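PDB 3QYY: response regulator from Xanthomonas campestris pv. campestris, which probably makes cyclic di-GMP as a diguanylate cyclase, through the GGDEF domain present here, whose active site holds cyclic di-GMP as an inhibitor. Local coordinates for residues F43-L48 with Q83-R88; D51-I56 with R67-L72. All blocks are in the same frame, centred on the assembly; numbering follows the deposited sequence.

Interaction 1. Residues F43-L48 with Q83-R88; sequences FVLFVL and QDWIGR. With C2E (9,9'-[(2R,3R,3aS,5S,7aR,9R,10R,10aS,12S,14aR)-3,5,10,12-tetrahydroxy-5,12-dioxidooctahydro-2H,7H-difuro[3,2-d:3',2'-j][1,3,7,9,2,8]tetraoxadiphosphacyclododecine-2,9-diyl]bis(2-amino-1,9-dihydro-6H-purin-6-one)), chain F.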
loop_
_atom_site.group_PDB
_atom_site.type_symbol
_atom_site.label_atom_id
_atom_site.label_comp_id
_atom_site.label_asym_id
_atom_site.label_seq_id
_atom_site.Cartn_x
_atom_site.Cartn_y
_atom_site.Cartn_z
ATOM N N PHE B 43 5.414 11.973 -23.946
ATOM C CA PHE B 43 4.792 11.791 -22.646
ATOM C C PHE B 43 5.491 10.695 -21.860
ATOM O O PHE B 43 5.736 9.602 -22.371
ATOM C CB PHE B 43 3.303 11.452 -22.771
ATOM C CG PHE B 43 2.617 11.300 -21.440
ATOM C CD1 PHE B 43 2.040 10.089 -21.070
ATOM C CD2 PHE B 43 2.592 12.360 -20.537
ATOM C CE1 PHE B 43 1.447 9.929 -19.814
ATOM C CE2 PHE B 43 2.002 12.213 -19.276
ATOM C CZ PHE B 43 1.429 10.990 -18.916
ATOM N N VAL B 44 5.820 11.010 -20.613
ATOM C CA VAL B 44 6.478 10.068 -19.728
ATOM C C VAL B 44 5.626 9.955 -18.467
ATOM O O VAL B 44 5.243 10.968 -17.878
ATOM C CB VAL B 44 7.884 10.558 -19.339
ATOM C CG1 VAL B 44 8.590 9.501 -18.502
ATOM C CG2 VAL B 44 8.692 10.878 -20.600
ATOM N N LEU B 45 5.319 8.726 -18.067
ATOM C CA LEU B 45 4.518 8.488 -16.867
ATOM C C LEU B 45 5.390 7.920 -15.761
ATOM O O LEU B 45 6.170 6.993 -15.994
ATOM C CB LEU B 45 3.383 7.501 -17.165
ATOM C CG LEU B 45 2.529 7.084 -15.960
ATOM C CD1 LEU B 45 1.701 8.282 -15.487
ATOM C CD2 LEU B 45 1.623 5.915 -16.340
ATOM N N PHE B 46 5.260 8.482 -14.561
ATOM C CA PHE B 46 6.011 8.016 -13.403
ATOM C C PHE B 46 5.054 7.530 -12.320
ATOM O O PHE B 46 4.007 8.137 -12.088
ATOM C CB PHE B 46 6.852 9.134 -12.777
ATOM C CG PHE B 46 7.901 9.704 -13.684
ATOM C CD1 PHE B 46 7.601 10.762 -14.535
ATOM C CD2 PHE B 46 9.198 9.200 -13.667
ATOM C CE1 PHE B 46 8.583 11.317 -15.355
ATOM C CE2 PHE B 46 10.190 9.746 -14.485
ATOM C CZ PHE B 46 9.879 10.807 -15.330
ATOM N N VAL B 47 5.416 6.432 -11.666
ATOM C CA VAL B 47 4.628 5.900 -10.558
ATOM C C VAL B 47 5.577 5.981 -9.371
ATOM O O VAL B 47 6.683 5.433 -9.424
ATOM C CB VAL B 47 4.205 4.429 -10.785
ATOM C CG1 VAL B 47 3.665 3.829 -9.473
ATOM C CG2 VAL B 47 3.129 4.361 -11.860
ATOM N N LEU B 48 5.155 6.674 -8.314
ATOM C CA LEU B 48 5.985 6.841 -7.127
ATOM C C LEU B 48 5.327 6.291 -5.864
ATOM O O LEU B 48 4.117 6.404 -5.684
ATOM C CB LEU B 48 6.286 8.325 -6.900
ATOM C CG LEU B 48 6.595 9.209 -8.113
ATOM C CD1 LEU B 48 6.931 10.610 -7.626
ATOM C CD2 LEU B 48 7.748 8.643 -8.904
ATOM N N GLN B 83 1.399 21.704 -18.885
ATOM C CA GLN B 83 0.606 20.583 -19.373
ATOM C C GLN B 83 0.912 19.288 -18.625
ATOM O O GLN B 83 0.317 18.245 -18.900
ATOM C CB GLN B 83 0.848 20.382 -20.869
ATOM C CG GLN B 83 -0.299 19.681 -21.566
ATOM C CD GLN B 83 -1.617 20.393 -21.337
ATOM O OE1 GLN B 83 -1.763 21.574 -21.661
ATOM N NE2 GLN B 83 -2.586 19.680 -20.774
ATOM N N ASP B 84 1.841 19.362 -17.681
ATOM C CA ASP B 84 2.218 18.199 -16.890
ATOM C C ASP B 84 1.238 18.069 -15.724
ATOM O O ASP B 84 0.378 18.929 -15.526
ATOM C CB ASP B 84 3.645 18.372 -16.373
ATOM C CG ASP B 84 4.656 18.559 -17.499
ATOM O OD1 ASP B 84 5.780 19.013 -17.215
ATOM O OD2 ASP B 84 4.332 18.242 -18.664
ATOM N N TRP B 85 1.353 16.998 -14.950
ATOM C CA TRP B 85 0.440 16.831 -13.832
ATOM C C TRP B 85 0.932 15.874 -12.769
ATOM O O TRP B 85 1.810 15.048 -13.015
ATOM C CB TRP B 85 -0.929 16.358 -14.332
ATOM C CG TRP B 85 -0.888 15.107 -15.174
ATOM C CD1 TRP B 85 -0.820 15.036 -16.536
ATOM C CD2 TRP B 85 -0.922 13.753 -14.703
ATOM N NE1 TRP B 85 -0.814 13.722 -16.943
ATOM C CE2 TRP B 85 -0.877 12.913 -15.839
ATOM C CE3 TRP B 85 -0.988 13.167 -13.429
ATOM C CZ2 TRP B 85 -0.897 11.512 -15.742
ATOM C CZ3 TRP B 85 -1.007 11.773 -13.332
ATOM C CH2 TRP B 85 -0.962 10.964 -14.484
ATOM N N ILE B 86 0.370 16.011 -11.571
ATOM C CA ILE B 86 0.700 15.121 -10.472
ATOM C C ILE B 86 -0.610 14.699 -9.818
ATOM O O ILE B 86 -1.496 15.521 -9.564
ATOM C CB ILE B 86 1.635 15.788 -9.430
ATOM C CG1 ILE B 86 1.916 14.802 -8.290
ATOM C CG2 ILE B 86 1.009 17.085 -8.902
ATOM C CD1 ILE B 86 3.053 15.219 -7.362
ATOM N N GLY B 87 -0.746 13.399 -9.587
ATOM C CA GLY B 87 -1.951 12.893 -8.967
ATOM C C GLY B 87 -1.623 11.957 -7.826
ATOM O O GLY B 87 -0.520 11.415 -7.750
ATOM N N ARG B 88 -2.586 11.773 -6.934
ATOM C CA ARG B 88 -2.418 10.886 -5.796
ATOM C C ARG B 88 -3.255 9.639 -6.079
ATOM O O ARG B 88 -4.485 9.702 -6.125
ATOM C CB ARG B 88 -2.907 11.577 -4.519
ATOM C CG ARG B 88 -2.602 10.819 -3.237
ATOM C CD ARG B 88 -3.123 11.564 -2.013
ATOM N NE ARG B 88 -2.860 10.819 -0.785
ATOM C CZ ARG B 88 -3.318 11.157 0.415
ATOM N NH1 ARG B 88 -4.070 12.241 0.563
ATOM N NH2 ARG B 88 -3.026 10.402 1.466
HETATM P P1 C2E F . -0.609 2.576 7.431
HETATM O O2P C2E F . -1.647 3.590 7.844
HETATM O O1P C2E F . -0.225 1.581 8.486
HETATM O "O5'" C2E F . -1.093 1.746 6.182
HETATM C "C5'" C2E F . -0.238 0.726 5.628
HETATM C "C4'" C2E F . -0.963 0.142 4.425
HETATM O "O4'" C2E F . -2.277 -0.314 4.674
HETATM C "C3'" C2E F . -1.094 1.153 3.293
HETATM O "O3'" C2E F . 0.118 1.239 2.526
HETATM C "C2'" C2E F . -2.287 0.609 2.566
HETATM O "O2'" C2E F . -1.830 -0.337 1.586
HETATM C "C1'" C2E F . -3.178 -0.061 3.604
HETATM N N9 C2E F . -4.219 0.887 4.063
HETATM C C8 C2E F . -4.309 1.467 5.282
HETATM N N7 C2E F . -5.389 2.269 5.369
HETATM C C5 C2E F . -6.013 2.206 4.195
HETATM C C6 C2E F . -7.238 2.803 3.606
HETATM O O6 C2E F . -7.955 3.581 4.285
HETATM N N1 C2E F . -7.565 2.481 2.330
HETATM C C2 C2E F . -6.811 1.634 1.574
HETATM N N2 C2E F . -7.190 1.352 0.315
HETATM N N3 C2E F . -5.664 1.048 2.058
HETATM C C4 C2E F . -5.234 1.297 3.335
HETATM P P11 C2E F . 0.407 2.715 1.953
HETATM O O21 C2E F . -0.763 3.180 1.153
HETATM O O11 C2E F . 1.654 2.566 1.155
HETATM O O5A C2E F . 0.664 3.712 3.153
HETATM C C5A C2E F . 1.763 3.462 4.027
HETATM C C4A C2E F . 1.797 4.491 5.121
HETATM O O4A C2E F . 1.811 5.870 4.659
HETATM C C3A C2E F . 0.606 4.390 6.069
HETATM O O3A C2E F . 0.770 3.333 7.040
HETATM C C2A C2E F . 0.585 5.760 6.670
HETATM O O2A C2E F . 1.439 5.756 7.829
HETATM C C1A C2E F . 1.101 6.704 5.595
HETATM N N91 C2E F . -0.024 7.456 4.974
HETATM C C81 C2E F . -0.763 7.129 3.883
HETATM N N71 C2E F . -1.701 8.070 3.623
HETATM C C51 C2E F . -1.575 9.028 4.555
HETATM C C61 C2E F . -2.234 10.322 4.891
HETATM O O61 C2E F . -3.181 10.778 4.211
HETATM N N11 C2E F . -1.783 11.013 5.966
HETATM C C21 C2E F . -0.750 10.570 6.754
HETATM N N21 C2E F . -0.357 11.317 7.814
HETATM N N31 C2E F . -0.102 9.398 6.500
HETATM C C41 C2E F . -0.467 8.605 5.437
#

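Interaction 2. Residues D51-I56 with R67-L72; sequences DNLKPI and RVLVRL. With C2E (9,9'-[(2R,3R,3aS,5S,7aR,9R,10R,10aS,12S,14aR)-3,5,10,12-tetrahydroxy-5,12-dioxidooctahydro-2H,7H-difuro[3,2-d:3',2'-j][1,3,7,9,2,8]tetraoxadiphosphacyclododecine-2,9-diyl]bis(2-amino-1,9-dihydro-6H-purin-6-one)), chain F.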
loop_
_atom_site.group_PDB
_atom_site.type_symbol
_atom_site.label_atom_id
_atom_site.label_comp_id
_atom_site.label_asym_id
_atom_site.label_seq_id
_atom_site.Cartn_x
_atom_site.Cartn_y
_atom_site.Cartn_z
ATOM N N ASP B 51 8.826 5.481 0.780
ATOM C CA ASP B 51 9.482 4.400 1.521
ATOM C C ASP B 51 9.476 4.607 3.037
ATOM O O ASP B 51 9.478 3.635 3.794
ATOM C CB ASP B 51 10.960 4.286 1.115
ATOM C CG ASP B 51 11.162 3.879 -0.330
ATOM O OD1 ASP B 51 12.303 4.052 -0.820
ATOM O OD2 ASP B 51 10.211 3.379 -0.968
ATOM N N ASN B 52 9.463 5.861 3.479
ATOM C CA ASN B 52 9.570 6.142 4.915
ATOM C C ASN B 52 8.559 7.071 5.575
ATOM O O ASN B 52 8.907 7.779 6.520
ATOM C CB ASN B 52 10.967 6.701 5.182
ATOM C CG ASN B 52 11.164 8.080 4.568
ATOM O OD1 ASN B 52 10.555 8.411 3.544
ATOM N ND2 ASN B 52 12.024 8.888 5.184
ATOM N N LEU B 53 7.315 7.074 5.114
ATOM C CA LEU B 53 6.325 7.955 5.722
ATOM C C LEU B 53 5.824 7.472 7.081
ATOM O O LEU B 53 5.589 8.276 7.980
ATOM C CB LEU B 53 5.131 8.144 4.786
ATOM C CG LEU B 53 4.069 9.127 5.296
ATOM C CD1 LEU B 53 4.723 10.477 5.606
ATOM C CD2 LEU B 53 2.975 9.290 4.251
ATOM N N LYS B 54 5.666 6.160 7.232
ATOM C CA LYS B 54 5.161 5.597 8.479
ATOM C C LYS B 54 5.947 6.006 9.727
ATOM O O LYS B 54 5.361 6.441 10.715
ATOM C CB LYS B 54 5.096 4.075 8.367
ATOM C CG LYS B 54 4.130 3.435 9.337
ATOM C CD LYS B 54 3.759 2.048 8.853
ATOM C CE LYS B 54 2.672 1.452 9.701
ATOM N NZ LYS B 54 2.204 0.179 9.104
ATOM N N PRO B 55 7.281 5.865 9.709
ATOM C CA PRO B 55 8.023 6.267 10.908
ATOM C C PRO B 55 7.799 7.741 11.268
ATOM O O PRO B 55 7.837 8.110 12.440
ATOM C CB PRO B 55 9.478 5.941 10.549
ATOM C CG PRO B 55 9.490 5.961 9.042
ATOM C CD PRO B 55 8.183 5.309 8.687
ATOM N N ILE B 56 7.546 8.576 10.264
ATOM C CA ILE B 56 7.298 9.995 10.511
ATOM C C ILE B 56 5.995 10.179 11.288
ATOM O O ILE B 56 5.934 10.978 12.229
ATOM C CB ILE B 56 7.249 10.799 9.184
ATOM C CG1 ILE B 56 8.640 10.801 8.542
ATOM C CG2 ILE B 56 6.784 12.233 9.448
ATOM C CD1 ILE B 56 8.695 11.405 7.147
ATOM N N ARG B 67 1.539 16.868 6.421
ATOM C CA ARG B 67 2.355 17.970 5.930
ATOM C C ARG B 67 3.424 17.460 4.960
ATOM O O ARG B 67 3.774 18.152 4.007
ATOM C CB ARG B 67 2.994 18.723 7.109
ATOM C CG ARG B 67 3.687 20.041 6.732
ATOM C CD ARG B 67 2.742 21.032 6.030
ATOM N NE ARG B 67 1.684 21.573 6.889
ATOM C CZ ARG B 67 1.889 22.419 7.897
ATOM N NH1 ARG B 67 3.120 22.828 8.186
ATOM N NH2 ARG B 67 0.862 22.871 8.608
ATOM N N VAL B 68 3.939 16.254 5.200
ATOM C CA VAL B 68 4.942 15.678 4.307
ATOM C C VAL B 68 4.331 15.473 2.919
ATOM O O VAL B 68 4.944 15.811 1.908
ATOM C CB VAL B 68 5.459 14.307 4.812
ATOM C CG1 VAL B 68 6.455 13.734 3.817
ATOM C CG2 VAL B 68 6.114 14.460 6.176
ATOM N N LEU B 69 3.123 14.917 2.872
ATOM C CA LEU B 69 2.451 14.681 1.596
ATOM C C LEU B 69 2.121 16.001 0.907
ATOM O O LEU B 69 2.197 16.113 -0.318
ATOM C CB LEU B 69 1.166 13.880 1.808
ATOM C CG LEU B 69 1.339 12.438 2.297
ATOM C CD1 LEU B 69 -0.027 11.848 2.606
ATOM C CD2 LEU B 69 2.049 11.609 1.243
ATOM N N VAL B 70 1.747 17.001 1.701
ATOM C CA VAL B 70 1.425 18.311 1.158
ATOM C C VAL B 70 2.664 18.957 0.533
ATOM O O VAL B 70 2.588 19.511 -0.563
ATOM C CB VAL B 70 0.849 19.243 2.250
ATOM C CG1 VAL B 70 0.767 20.676 1.732
ATOM C CG2 VAL B 70 -0.539 18.762 2.651
ATOM N N ARG B 71 3.800 18.867 1.221
ATOM C CA ARG B 71 5.041 19.450 0.714
ATOM C C ARG B 71 5.517 18.735 -0.549
ATOM O O ARG B 71 6.049 19.365 -1.466
ATOM C CB ARG B 71 6.147 19.392 1.777
ATOM C CG ARG B 71 6.647 17.992 2.084
ATOM C CD ARG B 71 7.925 17.988 2.926
ATOM N NE ARG B 71 9.059 18.582 2.221
ATOM C CZ ARG B 71 9.323 19.884 2.178
ATOM N NH1 ARG B 71 8.535 20.748 2.805
ATOM N NH2 ARG B 71 10.374 20.327 1.500
ATOM N N LEU B 72 5.329 17.419 -0.596
ATOM C CA LEU B 72 5.742 16.641 -1.759
ATOM C C LEU B 72 5.056 17.171 -3.013
ATOM O O LEU B 72 5.709 17.452 -4.020
ATOM C CB LEU B 72 5.396 15.160 -1.558
ATOM C CG LEU B 72 5.727 14.173 -2.686
ATOM C CD1 LEU B 72 5.791 12.765 -2.121
ATOM C CD2 LEU B 72 4.685 14.256 -3.796
HETATM P P1 C2E F . -0.609 2.576 7.431
HETATM O O2P C2E F . -1.647 3.590 7.844
HETATM O O1P C2E F . -0.225 1.581 8.486
HETATM O "O5'" C2E F . -1.093 1.746 6.182
HETATM C "C5'" C2E F . -0.238 0.726 5.628
HETATM C "C4'" C2E F . -0.963 0.142 4.425
HETATM O "O4'" C2E F . -2.277 -0.314 4.674
HETATM C "C3'" C2E F . -1.094 1.153 3.293
HETATM O "O3'" C2E F . 0.118 1.239 2.526
HETATM C "C2'" C2E F . -2.287 0.609 2.566
HETATM O "O2'" C2E F . -1.830 -0.337 1.586
HETATM C "C1'" C2E F . -3.178 -0.061 3.604
HETATM N N9 C2E F . -4.219 0.887 4.063
HETATM C C8 C2E F . -4.309 1.467 5.282
HETATM N N7 C2E F . -5.389 2.269 5.369
HETATM C C5 C2E F . -6.013 2.206 4.195
HETATM C C6 C2E F . -7.238 2.803 3.606
HETATM O O6 C2E F . -7.955 3.581 4.285
HETATM N N1 C2E F . -7.565 2.481 2.330
HETATM C C2 C2E F . -6.811 1.634 1.574
HETATM N N2 C2E F . -7.190 1.352 0.315
HETATM N N3 C2E F . -5.664 1.048 2.058
HETATM C C4 C2E F . -5.234 1.297 3.335
HETATM P P11 C2E F . 0.407 2.715 1.953
HETATM O O21 C2E F . -0.763 3.180 1.153
HETATM O O11 C2E F . 1.654 2.566 1.155
HETATM O O5A C2E F . 0.664 3.712 3.153
HETATM C C5A C2E F . 1.763 3.462 4.027
HETATM C C4A C2E F . 1.797 4.491 5.121
HETATM O O4A C2E F . 1.811 5.870 4.659
HETATM C C3A C2E F . 0.606 4.390 6.069
HETATM O O3A C2E F . 0.770 3.333 7.040
HETATM C C2A C2E F . 0.585 5.760 6.670
HETATM O O2A C2E F . 1.439 5.756 7.829
HETATM C C1A C2E F . 1.101 6.704 5.595
HETATM N N91 C2E F . -0.024 7.456 4.974
HETATM C C81 C2E F . -0.763 7.129 3.883
HETATM N N71 C2E F . -1.701 8.070 3.623
HETATM C C51 C2E F . -1.575 9.028 4.555
HETATM C C61 C2E F . -2.234 10.322 4.891
HETATM O O61 C2E F . -3.181 10.778 4.211
HETATM N N11 C2E F . -1.783 11.013 5.966
HETATM C C21 C2E F . -0.750 10.570 6.754
HETATM N N21 C2E F . -0.357 11.317 7.814
HETATM N N31 C2E F . -0.102 9.398 6.500
HETATM C C41 C2E F . -0.467 8.605 5.437
#

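Interaction 1. Residues F43-L48 with Q83-R88
Arg88 NH2 donates a 2.8 Å hydrogen bond to C2E O61 at the ligand end of strand 85-90, while at the other end of this strand Trp85 packs against Phe43 and Leu45 of segment 43-48. The acceptor is a guanine carbonyl oxygen of cyclic di-GMP and lies near the guanidinium plane, with an N-H...O angle of 152°; the ring nitrogen N71 of the same base lies at that edge too, in the plane. The extended arginine chain carries the group out to the base. NH1 forms a salt bridge with Asp14, and NE bonds to the carbonyl oxygen of Gly91, so the guanidinium is anchored on several sides and its rotation is limited. Asp14 would probably also offset part of its positive charge.

The two strands are not sheet neighbours. In the mixed sheet of the GGDEF domain strand 93-98 runs between them, pairing with Val44 and Phe46, and it forms with 85-90 the hairpin about whose turn the GGDEF signature, Gly90 to Phe94, lies. The contact is therefore made by side chains alone, reaching across the intervening strand on the sheet face covered by helix 22-38. Trp85 CG stands between its backbone N and carbonyl carbon (chi1 55°), a setting that sends the indole toward strand 44-50. There Trp85 CH2 meets the methyl CD1 of Leu45 at 3.9 Å. Beside it, Trp85 CZ2 lies 4.0 Å from CZ of Phe43. The two aromatic groups meet rim to rim, neither over the other's face, with their planes 26° apart. Trp85 NE1, at this same rim, is hydrogen-bonded to Ser32 of helix 22-38, which satisfies this buried polar atom and ties the indole to the helix.

Interaction 2. Residues D51-I56 with R67-L72
Leu53 inserts its forked end between Val68 and Leu69 on one side and cyclic di-GMP on the other. With CG anti to the backbone N (chi1 -176°), the side chain is carried toward helix 62-77, and chi2 of 55° turns CD1 to Val68 and CD2 to Leu69 and the ligand. CD1 rests on Val68, 4.0 Å from the valine CB, and these side chains slide past each other in opposite directions. CD2 approaches Leu69 CD2 at 3.9 Å and also reaches the sugar of the ligand, 3.5 Å from C2E C1A. Leu69 completes the apolar wall with its other methyl, CD1, which stands 3.5 Å from C2E C61 of the guanine. Further along the helix Ile56 and Val68 meet tip to tip, their CG2 methyls 4.0 Å apart.

This buried cluster is purely apolar, whereas the outer side is polar: Lys54 is only partly covered, its extended chain running away from helix 62-77 along the ligand backbone. Lys54 NZ bonds to the phosphate oxygen C2E O1P at 2.9 Å, and it also forms a salt bridge with Asp149 and a hydrogen bond with Tyr145, both of the second subunit, so one ammonium group ties the nucleotide to both chains.

Helices 53-60 and 62-77 link strand 44-50 to strand 85-90 along the chain. Their inner side lies against the sheet: Val68 and Leu69 pack on Met50 at the end of strand 44-50, Leu72 on Ile86 of strand 85-90, and Leu53 on the magnesium ligand Asp92 in the hairpin turn beyond that strand.

How the interactions relate
Both contacts are buried, but interaction 1 lies on the sheet near the middle of the domain, whereas interaction 2 lies among the helices at the ligand site: the centre of interaction 2 is about 14 Å from the centre of the chain, against about 5 Å for interaction 1. The chain connects them, strand 44-50 running into helix 53-60 and helix 62-77 leading on to strand 85-90. They touch where Leu69 CD1 packs 3.5 Å from Arg88 NH2. Interaction 1 is aromatic and aliphatic, between strand 85-90 and the start of strand 44-50 with the residue before it; interaction 2 is wholly aliphatic between helices. Interaction 1 touches the ligand only at the far end of one segment, away from its packing, whereas in interaction 2 packing side chains line the pocket.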